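Local coordinates for protein mannitol dehydrogenase (Pseudomonas fluorescens, PDB 1LJ8) that binds NAD and probably catalyses the NAD-dependent interconversion of mannitol and fructose as a long-chain dehydrogenase, at residues T94-I99 with D246-D251; T238-Q243 with P255-P260. All coordinates share one frame; numbering follows the deposited sequence.

Interaction 1. Residues T94-I99 with D246-D251; sequences TEVRVI and DEHGID
His248, in the last turn of helix 238-248, lays one face of its imidazole against the CG2 methyl of Val96. The methyl stands 3.5 Å from the ring centroid and 16° off the normal, a CH-pi contact displaced toward the rim, so that its nearest ring atom is His248 NE2, 3.4 Å from Val96 CG2. The other ring nitrogen, ND1 of His248, is hydrogen-bonded to Glu14, which would restrain the rotation of the ring. Gly249 follows with positive phi (72°) as the chain leaves the helix. Val96 begins strand 96-107 of the mixed sheet in the Rossmann domain, where it runs antiparallel to strand 83-87, and helix 238-248 lies across this part of the sheet. Beyond the turn, Ile250 stretches out with CD1 anti along its chain and meets Val96 tip to tip, Ile250 CD1 to Val96 CG1 at 4.0 Å. Val96 thus divides its two branches between two partners: CG2, beside the backbone N, serves the histidine, and CG1, anti to that N (chi1 -177°), serves the isoleucine. Leu244, one helical turn before His248, touches both Val96 and Ile250.

Interaction 2. Residues T238-Q243 with P255-P260; sequences TAHRLQ and PVVCEP
Val257 presents both methyls to His240, a residue on the side of helix 238-248 that faces strand 256-258. CG2 of Val257 sits over the centre of the imidazole, 4.0 Å from the centroid and only 10° off the ring normal, a CH-pi contact. Its sister methyl lies on the same side of the ring plane but beyond the rim, with Val257 CG1 3.8 Å from His240 ND1 and 4.0 Å from His240 CB. Valine's chi1 of -71° makes this double approach possible by placing CG1 beside the backbone N and CG2 between N and the carbonyl carbon. On the helix, chi1 of -86° and the torsion after it turn the histidine ring so that a face, not an edge, is offered to the strand. Two residues before Val257, Pro255 packs more loosely against Arg241: its CG lies 4.3 Å from Arg241 CA, while the arginine, straight through its first two torsions and bent at the third, carries its guanidinium away. The contact packs a helix against the edge strand of the Rossmann-domain sheet. NE2 of His240 is hydrogen-bonded to the carbonyl oxygen of Ala368, outside the contact; no hydrogen bond joins the two segments, and the hold is one of dispersion and shape.

In the fold
Helix 238-248 supplies one side of each contact: interaction 2 draws on its first turns and interaction 1 on its last residues and the turn that follows. Both meet the same mixed sheet, where strand 83-87 lies between strands 96-107 and 256-258, so the helix spans this end of the sheet. The contact centres are about 9 Å apart, and their sheet-side segments touch directly through Thr94 CG2 and Pro260 CG at 3.7 Å. Interaction 2 is the one closer to the cofactor: the side chain of Val257 is about 6 Å from that of the NAD-binding Thr233 and about 9 Å from the bound NAD. Interaction 1 lies away from the annotated sites.

Interaction 1. Residues T94-I99 with D246-D251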
ATOM      1  N   THR A  94     -22.479  -7.538  -3.140  1.00 34.29           N
ATOM      2  CA  THR A  94     -21.563  -6.543  -3.675  1.00 29.09           C
ATOM      3  C   THR A  94     -22.360  -5.489  -4.440  1.00 27.59           C
ATOM      4  O   THR A  94     -23.441  -5.777  -4.956  1.00 27.47           O
ATOM      5  CB  THR A  94     -20.603  -7.194  -4.679  1.00 27.95           C
ATOM      6  OG1 THR A  94     -21.375  -7.889  -5.656  1.00 26.78           O
ATOM      7  CG2 THR A  94     -19.665  -8.191  -3.997  1.00 25.35           C
ATOM      8  N   GLU A  95     -21.838  -4.273  -4.523  1.00 22.63           N
ATOM      9  CA  GLU A  95     -22.522  -3.245  -5.289  1.00 21.36           C
ATOM     10  C   GLU A  95     -21.564  -2.646  -6.304  1.00 19.60           C
ATOM     11  O   GLU A  95     -20.356  -2.893  -6.244  1.00 19.89           O
ATOM     12  CB  GLU A  95     -23.049  -2.118  -4.393  1.00 21.66           C
ATOM     13  CG  GLU A  95     -21.991  -1.513  -3.479  1.00 24.66           C
ATOM     14  CD  GLU A  95     -22.478  -0.283  -2.673  1.00 24.56           C
ATOM     15  OE1 GLU A  95     -23.707  -0.011  -2.607  1.00 25.76           O
ATOM     16  OE2 GLU A  95     -21.600   0.409  -2.105  1.00 25.11           O
ATOM     17  N   VAL A  96     -22.145  -1.913  -7.253  1.00 17.39           N
ATOM     18  CA  VAL A  96     -21.430  -1.174  -8.293  1.00 16.47           C
ATOM     19  C   VAL A  96     -21.921   0.237  -8.009  1.00 15.22           C
ATOM     20  O   VAL A  96     -23.128   0.513  -8.027  1.00 15.10           O
ATOM     21  CB  VAL A  96     -21.860  -1.582  -9.705  1.00 19.02           C
ATOM     22  CG1 VAL A  96     -21.002  -0.811 -10.735  1.00 18.36           C
ATOM     23  CG2 VAL A  96     -21.699  -3.053  -9.871  1.00 22.50           C
ATOM     24  N   ARG A  97     -20.982   1.140  -7.757  1.00 13.45           N
ATOM     25  CA  ARG A  97     -21.329   2.475  -7.323  1.00 12.81           C
ATOM     26  C   ARG A  97     -20.433   3.527  -7.947  1.00 14.46           C
ATOM     27  O   ARG A  97     -19.227   3.330  -8.028  1.00 13.88           O
ATOM     28  CB  ARG A  97     -21.144   2.524  -5.800  1.00 14.56           C
ATOM     29  CG  ARG A  97     -21.228   3.914  -5.180  1.00 13.94           C
ATOM     30  CD  ARG A  97     -21.029   3.829  -3.633  1.00 16.98           C
ATOM     31  NE  ARG A  97     -22.170   3.153  -2.993  1.00 16.52           N
ATOM     32  CZ  ARG A  97     -23.374   3.705  -2.833  1.00 17.06           C
ATOM     33  NH1 ARG A  97     -23.638   4.949  -3.248  1.00 15.12           N
ATOM     34  NH2 ARG A  97     -24.369   2.974  -2.310  1.00 18.19           N
ATOM     35  N   VAL A  98     -21.037   4.625  -8.394  1.00 11.45           N
ATOM     36  CA  VAL A  98     -20.264   5.736  -8.914  1.00 12.16           C
ATOM     37  C   VAL A  98     -19.842   6.613  -7.711  1.00 12.84           C
ATOM     38  O   VAL A  98     -20.680   7.007  -6.896  1.00 13.63           O
ATOM     39  CB  VAL A  98     -21.097   6.574  -9.908  1.00 11.48           C
ATOM     40  CG1 VAL A  98     -20.321   7.858 -10.230  1.00 12.20           C
ATOM     41  CG2 VAL A  98     -21.316   5.737 -11.198  1.00 11.90           C
ATOM     42  N   ILE A  99     -18.542   6.914  -7.600  1.00 10.33           N
ATOM     43  CA  ILE A  99     -17.991   7.681  -6.486  1.00 10.50           C
ATOM     44  C   ILE A  99     -17.765   9.117  -6.942  1.00 11.84           C
ATOM     45  O   ILE A  99     -17.156   9.329  -8.004  1.00 11.85           O
ATOM     46  CB  ILE A  99     -16.631   7.075  -6.037  1.00 10.18           C
ATOM     47  CG1 ILE A  99     -16.855   5.616  -5.567  1.00 11.45           C
ATOM     48  CG2 ILE A  99     -16.005   7.942  -4.923  1.00 10.84           C
ATOM     49  CD1 ILE A  99     -17.711   5.499  -4.230  1.00 13.26           C
ATOM     50  N   ASP A 246     -19.319  -5.381 -19.540  1.00 23.50           N
ATOM     51  CA  ASP A 246     -20.073  -6.598 -19.864  1.00 26.68           C
ATOM     52  C   ASP A 246     -21.254  -6.782 -18.916  1.00 26.86           C
ATOM     53  O   ASP A 246     -22.393  -7.012 -19.351  1.00 28.42           O
ATOM     54  CB  ASP A 246     -19.151  -7.864 -19.840  1.00 28.62           C
ATOM     55  CG  ASP A 246     -18.064  -7.844 -20.953  1.00 33.03           C
ATOM     56  OD1 ASP A 246     -18.266  -7.074 -21.925  1.00 35.24           O
ATOM     57  OD2 ASP A 246     -17.019  -8.584 -20.874  1.00 31.78           O
ATOM     58  N   GLU A 247     -21.012  -6.616 -17.616  1.00 25.22           N
ATOM     59  CA  GLU A 247     -22.058  -6.833 -16.606  1.00 25.64           C
ATOM     60  C   GLU A 247     -22.954  -5.690 -16.225  1.00 24.20           C
ATOM     61  O   GLU A 247     -24.085  -5.926 -15.811  1.00 25.12           O
ATOM     62  CB  GLU A 247     -21.445  -7.301 -15.299  1.00 26.94           C
ATOM     63  CG  GLU A 247     -20.350  -8.251 -15.436  1.00 32.36           C
ATOM     64  CD  GLU A 247     -20.745  -9.570 -14.898  1.00 37.52           C
ATOM     65  OE1 GLU A 247     -21.180 -10.441 -15.701  1.00 38.94           O
ATOM     66  OE2 GLU A 247     -20.649  -9.717 -13.658  1.00 38.77           O
ATOM     67  N   HIS A 248     -22.478  -4.452 -16.324  1.00 20.44           N
ATOM     68  CA  HIS A 248     -23.291  -3.330 -15.870  1.00 18.88           C
ATOM     69  C   HIS A 248     -23.406  -2.172 -16.838  1.00 17.16           C
ATOM     70  O   HIS A 248     -23.924  -1.130 -16.477  1.00 18.02           O
ATOM     71  CB  HIS A 248     -22.779  -2.835 -14.498  1.00 19.05           C
ATOM     72  CG  HIS A 248     -22.795  -3.902 -13.448  1.00 22.03           C
ATOM     73  ND1 HIS A 248     -23.966  -4.366 -12.876  1.00 20.83           N
ATOM     74  CD2 HIS A 248     -21.798  -4.667 -12.941  1.00 23.29           C
ATOM     75  CE1 HIS A 248     -23.687  -5.373 -12.066  1.00 21.11           C
ATOM     76  NE2 HIS A 248     -22.379  -5.581 -12.092  1.00 23.58           N
ATOM     77  N   GLY A 249     -22.910  -2.369 -18.066  1.00 18.04           N
ATOM     78  CA  GLY A 249     -23.060  -1.373 -19.124  1.00 17.45           C
ATOM     79  C   GLY A 249     -22.262  -0.089 -19.064  1.00 17.82           C
ATOM     80  O   GLY A 249     -22.406   0.771 -19.937  1.00 18.11           O
ATOM     81  N   ILE A 250     -21.405   0.038 -18.043  1.00 16.56           N
ATOM     82  CA  ILE A 250     -20.623   1.265 -17.897  1.00 15.34           C
ATOM     83  C   ILE A 250     -19.299   1.183 -18.652  1.00 16.20           C
ATOM     84  O   ILE A 250     -18.548   0.171 -18.518  1.00 15.53           O
ATOM     85  CB  ILE A 250     -20.237   1.531 -16.398  1.00 14.61           C
ATOM     86  CG1 ILE A 250     -21.497   1.548 -15.501  1.00 14.54           C
ATOM     87  CG2 ILE A 250     -19.449   2.888 -16.317  1.00 12.31           C
ATOM     88  CD1 ILE A 250     -21.174   1.631 -13.960  1.00 16.35           C
ATOM     89  N   ASP A 251     -18.994   2.240 -19.397  1.00 16.01           N
ATOM     90  CA  ASP A 251     -17.717   2.299 -20.094  1.00 16.59           C
ATOM     91  C   ASP A 251     -16.939   3.266 -19.216  1.00 13.61           C
ATOM     92  O   ASP A 251     -17.148   4.472 -19.270  1.00 13.86           O
ATOM     93  CB  ASP A 251     -17.881   2.850 -21.517  1.00 19.24           C
ATOM     94  CG  ASP A 251     -18.722   1.934 -22.402  1.00 26.50           C
ATOM     95  OD1 ASP A 251     -18.368   0.739 -22.492  1.00 29.02           O
ATOM     96  OD2 ASP A 251     -19.738   2.410 -23.011  1.00 30.87           O
TER

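Interaction 2. Residues T238-Q243 with P255-P260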
ATOM      1  N   THR A 238      -7.312  -4.685 -18.173  1.00 18.68           N
ATOM      2  CA  THR A 238      -8.325  -4.564 -19.188  1.00 17.56           C
ATOM      3  C   THR A 238      -9.491  -5.496 -18.910  1.00 17.40           C
ATOM      4  O   THR A 238     -10.644  -5.140 -19.110  1.00 17.22           O
ATOM      5  CB  THR A 238      -7.728  -4.889 -20.569  1.00 17.63           C
ATOM      6  OG1 THR A 238      -6.743  -3.907 -20.854  1.00 17.99           O
ATOM      7  CG2 THR A 238      -8.791  -4.862 -21.642  1.00 17.03           C
ATOM      8  N   ALA A 239      -9.197  -6.709 -18.465  1.00 16.66           N
ATOM      9  CA  ALA A 239     -10.279  -7.645 -18.195  1.00 16.72           C
ATOM     10  C   ALA A 239     -11.218  -7.102 -17.109  1.00 17.63           C
ATOM     11  O   ALA A 239     -12.438  -7.229 -17.219  1.00 18.40           O
ATOM     12  CB  ALA A 239      -9.696  -8.994 -17.755  1.00 18.64           C
ATOM     13  N   HIS A 240     -10.642  -6.520 -16.055  1.00 19.18           N
ATOM     14  CA  HIS A 240     -11.501  -5.954 -14.988  1.00 19.68           C
ATOM     15  C   HIS A 240     -12.398  -4.859 -15.569  1.00 19.16           C
ATOM     16  O   HIS A 240     -13.601  -4.789 -15.303  1.00 18.78           O
ATOM     17  CB  HIS A 240     -10.605  -5.418 -13.862  1.00 18.93           C
ATOM     18  CG  HIS A 240     -10.217  -6.468 -12.861  1.00 19.13           C
ATOM     19  ND1 HIS A 240     -11.158  -7.101 -12.071  1.00 17.80           N
ATOM     20  CD2 HIS A 240      -9.017  -6.984 -12.497  1.00 17.38           C
ATOM     21  CE1 HIS A 240     -10.555  -7.958 -11.265  1.00 16.93           C
ATOM     22  NE2 HIS A 240      -9.258  -7.914 -11.504  1.00 17.18           N
ATOM     23  N   ARG A 241     -11.828  -4.004 -16.415  1.00 18.71           N
ATOM     24  CA  ARG A 241     -12.611  -2.914 -17.005  1.00 18.80           C
ATOM     25  C   ARG A 241     -13.695  -3.450 -17.937  1.00 19.16           C
ATOM     26  O   ARG A 241     -14.838  -2.984 -17.937  1.00 18.89           O
ATOM     27  CB  ARG A 241     -11.654  -1.957 -17.762  1.00 20.67           C
ATOM     28  CG  ARG A 241     -12.343  -0.888 -18.605  1.00 21.47           C
ATOM     29  CD  ARG A 241     -11.309   0.037 -19.289  1.00 24.30           C
ATOM     30  NE  ARG A 241     -10.491  -0.595 -20.353  1.00 23.46           N
ATOM     31  CZ  ARG A 241     -10.910  -0.949 -21.568  1.00 28.09           C
ATOM     32  NH1 ARG A 241     -12.171  -0.774 -21.954  1.00 27.51           N
ATOM     33  NH2 ARG A 241     -10.025  -1.447 -22.447  1.00 28.29           N
ATOM     34  N   LEU A 242     -13.356  -4.458 -18.736  1.00 19.20           N
ATOM     35  CA  LEU A 242     -14.319  -5.018 -19.647  1.00 18.57           C
ATOM     36  C   LEU A 242     -15.437  -5.742 -18.914  1.00 18.56           C
ATOM     37  O   LEU A 242     -16.591  -5.730 -19.367  1.00 18.38           O
ATOM     38  CB  LEU A 242     -13.622  -5.984 -20.637  1.00 19.46           C
ATOM     39  CG  LEU A 242     -12.642  -5.287 -21.597  1.00 21.60           C
ATOM     40  CD1 LEU A 242     -11.968  -6.348 -22.497  1.00 20.30           C
ATOM     41  CD2 LEU A 242     -13.377  -4.276 -22.474  1.00 22.45           C
ATOM     42  N   GLN A 243     -15.111  -6.347 -17.773  1.00 18.43           N
ATOM     43  CA  GLN A 243     -16.136  -7.084 -17.020  1.00 19.20           C
ATOM     44  C   GLN A 243     -17.217  -6.089 -16.543  1.00 18.02           C
ATOM     45  O   GLN A 243     -18.414  -6.386 -16.540  1.00 17.34           O
ATOM     46  CB  GLN A 243     -15.498  -7.788 -15.817  1.00 19.36           C
ATOM     47  CG  GLN A 243     -16.508  -8.546 -14.964  1.00 23.01           C
ATOM     48  CD  GLN A 243     -15.875  -9.261 -13.763  1.00 25.25           C
ATOM     49  OE1 GLN A 243     -14.820  -8.846 -13.213  1.00 26.19           O
ATOM     50  NE2 GLN A 243     -16.521 -10.341 -13.337  1.00 27.25           N
ATOM     51  N   PRO A 255     -12.050   2.274 -13.766  1.00 12.38           N
ATOM     52  CA  PRO A 255     -12.826   2.020 -12.553  1.00 11.65           C
ATOM     53  C   PRO A 255     -11.858   1.462 -11.488  1.00 11.84           C
ATOM     54  O   PRO A 255     -10.700   1.167 -11.805  1.00 12.43           O
ATOM     55  CB  PRO A 255     -13.826   0.954 -12.996  1.00 12.35           C
ATOM     56  CG  PRO A 255     -13.054   0.149 -14.057  1.00 11.32           C
ATOM     57  CD  PRO A 255     -12.278   1.266 -14.820  1.00 12.38           C
ATOM     58  N   VAL A 256     -12.302   1.364 -10.241  1.00 11.01           N
ATOM     59  CA  VAL A 256     -11.455   0.738  -9.205  1.00  9.75           C
ATOM     60  C   VAL A 256     -12.195  -0.551  -8.809  1.00 13.21           C
ATOM     61  O   VAL A 256     -13.422  -0.540  -8.659  1.00 12.89           O
ATOM     62  CB  VAL A 256     -11.218   1.628  -7.963  1.00 10.52           C
ATOM     63  CG1 VAL A 256     -12.542   1.931  -7.185  1.00 11.85           C
ATOM     64  CG2 VAL A 256     -10.197   0.899  -7.002  1.00  9.71           C
ATOM     65  N   VAL A 257     -11.466  -1.665  -8.736  1.00 11.93           N
ATOM     66  CA  VAL A 257     -12.097  -2.929  -8.338  1.00 12.75           C
ATOM     67  C   VAL A 257     -11.566  -3.270  -6.940  1.00 12.84           C
ATOM     68  O   VAL A 257     -10.402  -2.958  -6.618  1.00 11.44           O
ATOM     69  CB  VAL A 257     -11.756  -4.102  -9.326  1.00 15.79           C
ATOM     70  CG1 VAL A 257     -12.488  -3.867 -10.667  1.00 15.24           C
ATOM     71  CG2 VAL A 257     -10.269  -4.217  -9.551  1.00 18.18           C
ATOM     72  N   CYS A 258     -12.393  -3.923  -6.121  1.00 12.93           N
ATOM     73  CA  CYS A 258     -11.958  -4.213  -4.742  1.00 12.10           C
ATOM     74  C   CYS A 258     -12.889  -5.244  -4.143  1.00 13.95           C
ATOM     75  O   CYS A 258     -13.975  -5.500  -4.680  1.00 12.66           O
ATOM     76  CB  CYS A 258     -12.037  -2.923  -3.887  1.00 11.22           C
ATOM     77  SG  CYS A 258     -13.678  -2.078  -3.894  1.00 14.33           S
ATOM     78  N   GLU A 259     -12.439  -5.880  -3.058  1.00 13.40           N
ATOM     79  CA  GLU A 259     -13.265  -6.864  -2.370  1.00 14.18           C
ATOM     80  C   GLU A 259     -14.350  -6.160  -1.564  1.00 13.24           C
ATOM     81  O   GLU A 259     -14.267  -4.985  -1.297  1.00 13.96           O
ATOM     82  CB  GLU A 259     -12.412  -7.692  -1.399  1.00 12.10           C
ATOM     83  CG  GLU A 259     -11.768  -6.821  -0.357  1.00 13.34           C
ATOM     84  CD  GLU A 259     -11.023  -7.578   0.746  1.00 15.68           C
ATOM     85  OE1 GLU A 259     -10.143  -6.942   1.352  1.00 13.49           O
ATOM     86  OE2 GLU A 259     -11.321  -8.768   1.046  1.00 14.54           O
ATOM     87  N   PRO A 260     -15.379  -6.901  -1.152  1.00 14.27           N
ATOM     88  CA  PRO A 260     -16.477  -6.329  -0.355  1.00 15.58           C
ATOM     89  C   PRO A 260     -15.990  -5.875   1.018  1.00 13.03           C
ATOM     90  O   PRO A 260     -16.420  -4.840   1.530  1.00 15.00           O
ATOM     91  CB  PRO A 260     -17.488  -7.501  -0.209  1.00 16.81           C
ATOM     92  CG  PRO A 260     -17.119  -8.461  -1.284  1.00 18.04           C
ATOM     93  CD  PRO A 260     -15.654  -8.278  -1.587  1.00 16.88           C
TER